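Local coordinates for mitomycin biosynthesis 6-O-methyltransferase (Streptomyces lavendulae, PDB 3GWZ), which methylates a quinone hydroxyl of demethylmitomycins A and B with S-adenosyl-L-methionine as donor, giving the methoxy group of mitomycins A and B, at residues 301-313 / 330-342. Sequence-based numbering, arbitrary orientation.
Sequences SRLLVIDNLIDER and GGAERSESEFAAL
E333 lays its carboxylate across the start of the N308 side chain, both oxygens near CB of the asparagine, while N308 ND2 gives E333 OE2 a hydrogen bond of 2.7 Å. The donor arrives on the syn side, 30° out of the carboxylate plane, and the amide is turned 74° from that plane. The glutamate rests its CB on I310, 3.7 Å from I310 CG1, and a bend at chi2 (-73°) turns the carboxylate from there toward N308. E333 OE1 is hydrogen-bonded to H279 ND1 and accepts another bond from a water that also links N308 O and R334 N. E333 OE1 also lies 4.1 Å from D307 OD1; each acid has a histidine partner, D307 with H276 and E333 with H279. N308 binds substrate and H279 is the inferred proton acceptor, so E333 grips one and probably orients the other, consistent with the acid that flanks the catalytic histidine in related O-methyltransferases.

Farther along, I310 N donates to R334 O (3.0 Å). A second water joins I310 O to E336 N beside the N-cap residue S335. L309 spreads its methyls, CD2 on E336 CB and CD1 3.9 Å from F339 CE2, while V305 CG1 lies over one face of that ring.

The contact thus seats helix 336-344 on the C-terminal end of strand 302-308, in the Rossmann-like methyltransferase sheet between strands 271-275 and 361-368; helix 316-329 covers I310 and E333, and R93 of the second subunit packs on I310.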
loop_
_atom_site.group_PDB
_atom_site.type_symbol
_atom_site.label_atom_id
_atom_site.label_comp_id
_atom_site.label_asym_id
_atom_site.label_seq_id
_atom_site.Cartn_x
_atom_site.Cartn_y
_atom_site.Cartn_z
ATOM N N SER A 301 -4.498 -39.738 -21.479
ATOM C CA SER A 301 -4.654 -38.363 -21.012
ATOM C C SER A 301 -5.741 -38.248 -19.953
ATOM O O SER A 301 -6.648 -39.078 -19.884
ATOM C CB SER A 301 -4.982 -37.429 -22.179
ATOM O OG SER A 301 -3.851 -37.245 -23.005
ATOM N N ARG A 302 -5.642 -37.213 -19.125
ATOM C CA ARG A 302 -6.692 -36.917 -18.165
ATOM C C ARG A 302 -7.163 -35.471 -18.320
ATOM O O ARG A 302 -6.375 -34.584 -18.652
ATOM C CB ARG A 302 -6.212 -37.183 -16.733
ATOM C CG ARG A 302 -6.011 -38.664 -16.399
ATOM C CD ARG A 302 -7.306 -39.442 -16.582
ATOM N NE ARG A 302 -7.195 -40.838 -16.162
ATOM C CZ ARG A 302 -6.993 -41.860 -16.988
ATOM N NH1 ARG A 302 -6.865 -41.654 -18.294
ATOM N NH2 ARG A 302 -6.913 -43.094 -16.504
ATOM N N LEU A 303 -8.456 -35.249 -18.106
ATOM C CA LEU A 303 -9.014 -33.902 -18.093
ATOM C C LEU A 303 -9.521 -33.611 -16.692
ATOM O O LEU A 303 -10.227 -34.438 -16.103
ATOM C CB LEU A 303 -10.171 -33.784 -19.088
ATOM C CG LEU A 303 -11.067 -32.545 -18.960
ATOM C CD1 LEU A 303 -10.266 -31.275 -19.195
ATOM C CD2 LEU A 303 -12.227 -32.626 -19.949
ATOM N N LEU A 304 -9.133 -32.458 -16.150
ATOM C CA LEU A 304 -9.649 -32.010 -14.864
ATOM C C LEU A 304 -10.606 -30.843 -15.063
ATOM O O LEU A 304 -10.183 -29.721 -15.331
ATOM C CB LEU A 304 -8.520 -31.568 -13.930
ATOM C CG LEU A 304 -7.363 -32.547 -13.720
ATOM C CD1 LEU A 304 -6.394 -31.990 -12.678
ATOM C CD2 LEU A 304 -7.881 -33.922 -13.307
ATOM N N VAL A 305 -11.898 -31.110 -14.935
ATOM C CA VAL A 305 -12.861 -30.038 -14.901
ATOM C C VAL A 305 -12.906 -29.532 -13.461
ATOM O O VAL A 305 -13.255 -30.266 -12.546
ATOM C CB VAL A 305 -14.254 -30.501 -15.369
ATOM C CG1 VAL A 305 -15.287 -29.416 -15.067
ATOM C CG2 VAL A 305 -14.226 -30.797 -16.859
ATOM N N ILE A 306 -12.509 -28.283 -13.260
ATOM C CA ILE A 306 -12.435 -27.723 -11.919
ATOM C C ILE A 306 -13.478 -26.624 -11.791
ATOM O O ILE A 306 -13.344 -25.555 -12.381
ATOM C CB ILE A 306 -11.018 -27.192 -11.631
ATOM C CG1 ILE A 306 -10.003 -28.324 -11.847
ATOM C CG2 ILE A 306 -10.923 -26.632 -10.214
ATOM C CD1 ILE A 306 -8.553 -27.870 -11.877
ATOM N N ASP A 307 -14.545 -26.896 -11.056
ATOM C CA ASP A 307 -15.626 -25.917 -11.013
ATOM C C ASP A 307 -16.473 -26.045 -9.758
ATOM O O ASP A 307 -16.245 -26.923 -8.920
ATOM C CB ASP A 307 -16.491 -25.999 -12.283
ATOM C CG ASP A 307 -16.698 -24.633 -12.942
ATOM O OD1 ASP A 307 -16.840 -23.633 -12.204
ATOM O OD2 ASP A 307 -16.717 -24.555 -14.196
ATOM N N ASN A 308 -17.423 -25.128 -9.619
ATOM C CA ASN A 308 -18.352 -25.155 -8.509
ATOM C C ASN A 308 -19.385 -26.233 -8.808
ATOM O O ASN A 308 -20.016 -26.207 -9.859
ATOM C CB ASN A 308 -19.010 -23.780 -8.351
ATOM C CG ASN A 308 -17.985 -22.651 -8.227
ATOM O OD1 ASN A 308 -16.993 -22.781 -7.515
ATOM N ND2 ASN A 308 -18.221 -21.544 -8.926
ATOM N N LEU A 309 -19.537 -27.200 -7.913
ATOM C CA LEU A 309 -20.539 -28.238 -8.125
ATOM C C LEU A 309 -21.733 -28.054 -7.204
ATOM O O LEU A 309 -21.574 -27.819 -6.010
ATOM C CB LEU A 309 -19.949 -29.641 -7.949
ATOM C CG LEU A 309 -19.538 -30.325 -9.260
ATOM C CD1 LEU A 309 -18.560 -29.460 -10.016
ATOM C CD2 LEU A 309 -18.947 -31.695 -9.000
ATOM N N ILE A 310 -22.925 -28.168 -7.779
ATOM C CA ILE A 310 -24.169 -28.102 -7.023
ATOM C C ILE A 310 -24.484 -29.468 -6.434
ATOM O O ILE A 310 -24.626 -30.449 -7.172
ATOM C CB ILE A 310 -25.339 -27.724 -7.939
ATOM C CG1 ILE A 310 -25.111 -26.336 -8.540
ATOM C CG2 ILE A 310 -26.679 -27.822 -7.179
ATOM C CD1 ILE A 310 -25.054 -25.243 -7.500
ATOM N N ASP A 311 -24.577 -29.530 -5.110
ATOM C CA ASP A 311 -24.974 -30.756 -4.436
ATOM C C ASP A 311 -26.390 -30.621 -3.890
ATOM O O ASP A 311 -27.161 -29.767 -4.338
ATOM C CB ASP A 311 -23.981 -31.137 -3.330
ATOM C CG ASP A 311 -23.894 -30.098 -2.230
ATOM O OD1 ASP A 311 -24.793 -29.235 -2.137
ATOM O OD2 ASP A 311 -22.921 -30.147 -1.448
ATOM N N GLU A 312 -26.721 -31.454 -2.909
ATOM C CA GLU A 312 -28.097 -31.572 -2.439
ATOM C C GLU A 312 -28.572 -30.352 -1.659
ATOM O O GLU A 312 -29.752 -30.027 -1.680
ATOM C CB GLU A 312 -28.265 -32.845 -1.600
ATOM C CG GLU A 312 -28.107 -34.140 -2.394
ATOM C CD GLU A 312 -26.752 -34.253 -3.091
ATOM O OE1 GLU A 312 -25.734 -33.810 -2.508
ATOM O OE2 GLU A 312 -26.705 -34.787 -4.222
ATOM N N ARG A 313 -27.663 -29.689 -0.957
ATOM C CA ARG A 313 -28.036 -28.491 -0.207
ATOM C C ARG A 313 -26.997 -27.390 -0.403
ATOM O O ARG A 313 -26.156 -27.164 0.459
ATOM C CB ARG A 313 -28.211 -28.807 1.282
ATOM C CG ARG A 313 -29.081 -27.790 2.011
ATOM C CD ARG A 313 -28.910 -27.876 3.514
ATOM N NE ARG A 313 -27.502 -27.823 3.886
ATOM C CZ ARG A 313 -27.061 -27.625 5.124
ATOM N NH1 ARG A 313 -27.922 -27.449 6.119
ATOM N NH2 ARG A 313 -25.757 -27.597 5.362
ATOM N N GLY A 330 -24.953 -15.682 -19.134
ATOM C CA GLY A 330 -25.951 -16.713 -19.328
ATOM C C GLY A 330 -25.481 -18.098 -18.921
ATOM O O GLY A 330 -25.979 -19.108 -19.421
ATOM N N GLY A 331 -24.524 -18.147 -18.004
ATOM C CA GLY A 331 -24.029 -19.406 -17.485
ATOM C C GLY A 331 -24.866 -19.967 -16.356
ATOM O O GLY A 331 -25.944 -19.467 -16.060
ATOM N N ALA A 332 -24.352 -21.016 -15.721
ATOM C CA ALA A 332 -25.057 -21.722 -14.660
ATOM C C ALA A 332 -24.111 -22.732 -14.038
ATOM O O ALA A 332 -23.283 -23.319 -14.732
ATOM C CB ALA A 332 -26.280 -22.450 -15.217
ATOM N N GLU A 333 -24.238 -22.934 -12.734
ATOM C CA GLU A 333 -23.509 -24.000 -12.056
ATOM C C GLU A 333 -24.245 -25.296 -12.315
ATOM O O GLU A 333 -25.464 -25.294 -12.536
ATOM C CB GLU A 333 -23.424 -23.738 -10.547
ATOM C CG GLU A 333 -22.879 -22.360 -10.167
ATOM C CD GLU A 333 -21.378 -22.211 -10.405
ATOM O OE1 GLU A 333 -20.798 -23.012 -11.175
ATOM O OE2 GLU A 333 -20.773 -21.277 -9.826
ATOM N N ARG A 334 -23.506 -26.401 -12.283
ATOM C CA ARG A 334 -24.067 -27.712 -12.565
ATOM C C ARG A 334 -23.721 -28.705 -11.452
ATOM O O ARG A 334 -22.748 -28.509 -10.715
ATOM C CB ARG A 334 -23.524 -28.235 -13.899
ATOM C CG ARG A 334 -24.142 -27.587 -15.145
ATOM C CD ARG A 334 -23.361 -28.010 -16.390
ATOM N NE ARG A 334 -23.876 -27.398 -17.606
ATOM C CZ ARG A 334 -23.341 -26.332 -18.193
ATOM N NH1 ARG A 334 -22.253 -25.752 -17.678
ATOM N NH2 ARG A 334 -23.887 -25.853 -19.307
ATOM N N SER A 335 -24.530 -29.754 -11.332
ATOM C CA SER A 335 -24.219 -30.887 -10.463
ATOM C C SER A 335 -23.265 -31.819 -11.203
ATOM O O SER A 335 -23.088 -31.695 -12.413
ATOM C CB SER A 335 -25.493 -31.656 -10.110
ATOM O OG SER A 335 -25.952 -32.398 -11.226
ATOM N N GLU A 336 -22.647 -32.751 -10.486
ATOM C CA GLU A 336 -21.768 -33.709 -11.150
ATOM C C GLU A 336 -22.518 -34.536 -12.198
ATOM O O GLU A 336 -21.981 -34.816 -13.255
ATOM C CB GLU A 336 -21.070 -34.622 -10.135
ATOM C CG GLU A 336 -20.037 -35.547 -10.754
ATOM C CD GLU A 336 -19.283 -36.380 -9.723
ATOM O OE1 GLU A 336 -18.926 -35.843 -8.649
ATOM O OE2 GLU A 336 -19.043 -37.574 -9.996
ATOM N N SER A 337 -23.760 -34.916 -11.907
ATOM C CA SER A 337 -24.535 -35.721 -12.849
ATOM C C SER A 337 -24.875 -34.932 -14.107
ATOM O O SER A 337 -24.916 -35.480 -15.211
ATOM C CB SER A 337 -25.814 -36.268 -12.204
ATOM O OG SER A 337 -26.695 -35.229 -11.826
ATOM N N GLU A 338 -25.126 -33.640 -13.947
ATOM C CA GLU A 338 -25.316 -32.786 -15.111
ATOM C C GLU A 338 -24.053 -32.717 -15.973
ATOM O O GLU A 338 -24.125 -32.816 -17.201
ATOM C CB GLU A 338 -25.812 -31.396 -14.684
ATOM C CG GLU A 338 -27.312 -31.400 -14.387
ATOM C CD GLU A 338 -27.786 -30.171 -13.629
ATOM O OE1 GLU A 338 -26.947 -29.448 -13.053
ATOM O OE2 GLU A 338 -29.007 -29.936 -13.605
ATOM N N PHE A 339 -22.891 -32.564 -15.340
ATOM C CA PHE A 339 -21.647 -32.574 -16.096
ATOM C C PHE A 339 -21.465 -33.933 -16.785
ATOM O O PHE A 339 -21.093 -34.000 -17.958
ATOM C CB PHE A 339 -20.438 -32.289 -15.197
ATOM C CG PHE A 339 -20.092 -30.828 -15.077
ATOM C CD1 PHE A 339 -19.813 -30.068 -16.204
ATOM C CD2 PHE A 339 -20.032 -30.221 -13.832
ATOM C CE1 PHE A 339 -19.495 -28.719 -16.087
ATOM C CE2 PHE A 339 -19.706 -28.875 -13.710
ATOM C CZ PHE A 339 -19.435 -28.129 -14.838
ATOM N N ALA A 340 -21.733 -35.008 -16.046
ATOM C CA ALA A 340 -21.526 -36.367 -16.554
ATOM C C ALA A 340 -22.331 -36.617 -17.823
ATOM O O ALA A 340 -21.846 -37.257 -18.757
ATOM C CB ALA A 340 -21.876 -37.396 -15.482
ATOM N N ALA A 341 -23.561 -36.108 -17.852
ATOM C CA ALA A 341 -24.401 -36.226 -19.039
ATOM C C ALA A 341 -23.782 -35.538 -20.254
ATOM O O ALA A 341 -23.806 -36.081 -21.369
ATOM C CB ALA A 341 -25.797 -35.671 -18.763
ATOM N N LEU A 342 -23.236 -34.338 -20.047
ATOM C CA LEU A 342 -22.578 -33.604 -21.128
ATOM C C LEU A 342 -21.268 -34.295 -21.520
ATOM O O LEU A 342 -20.909 -34.362 -22.695
ATOM C CB LEU A 342 -22.324 -32.147 -20.716
ATOM C CG LEU A 342 -23.588 -31.356 -20.347
ATOM C CD1 LEU A 342 -23.237 -30.008 -19.730
ATOM C CD2 LEU A 342 -24.513 -31.163 -21.560
HETATM O O HOH W 1 -20.540 -25.511 -12.170
HETATM O O HOH W 2 -23.050 -32.718 -7.563
#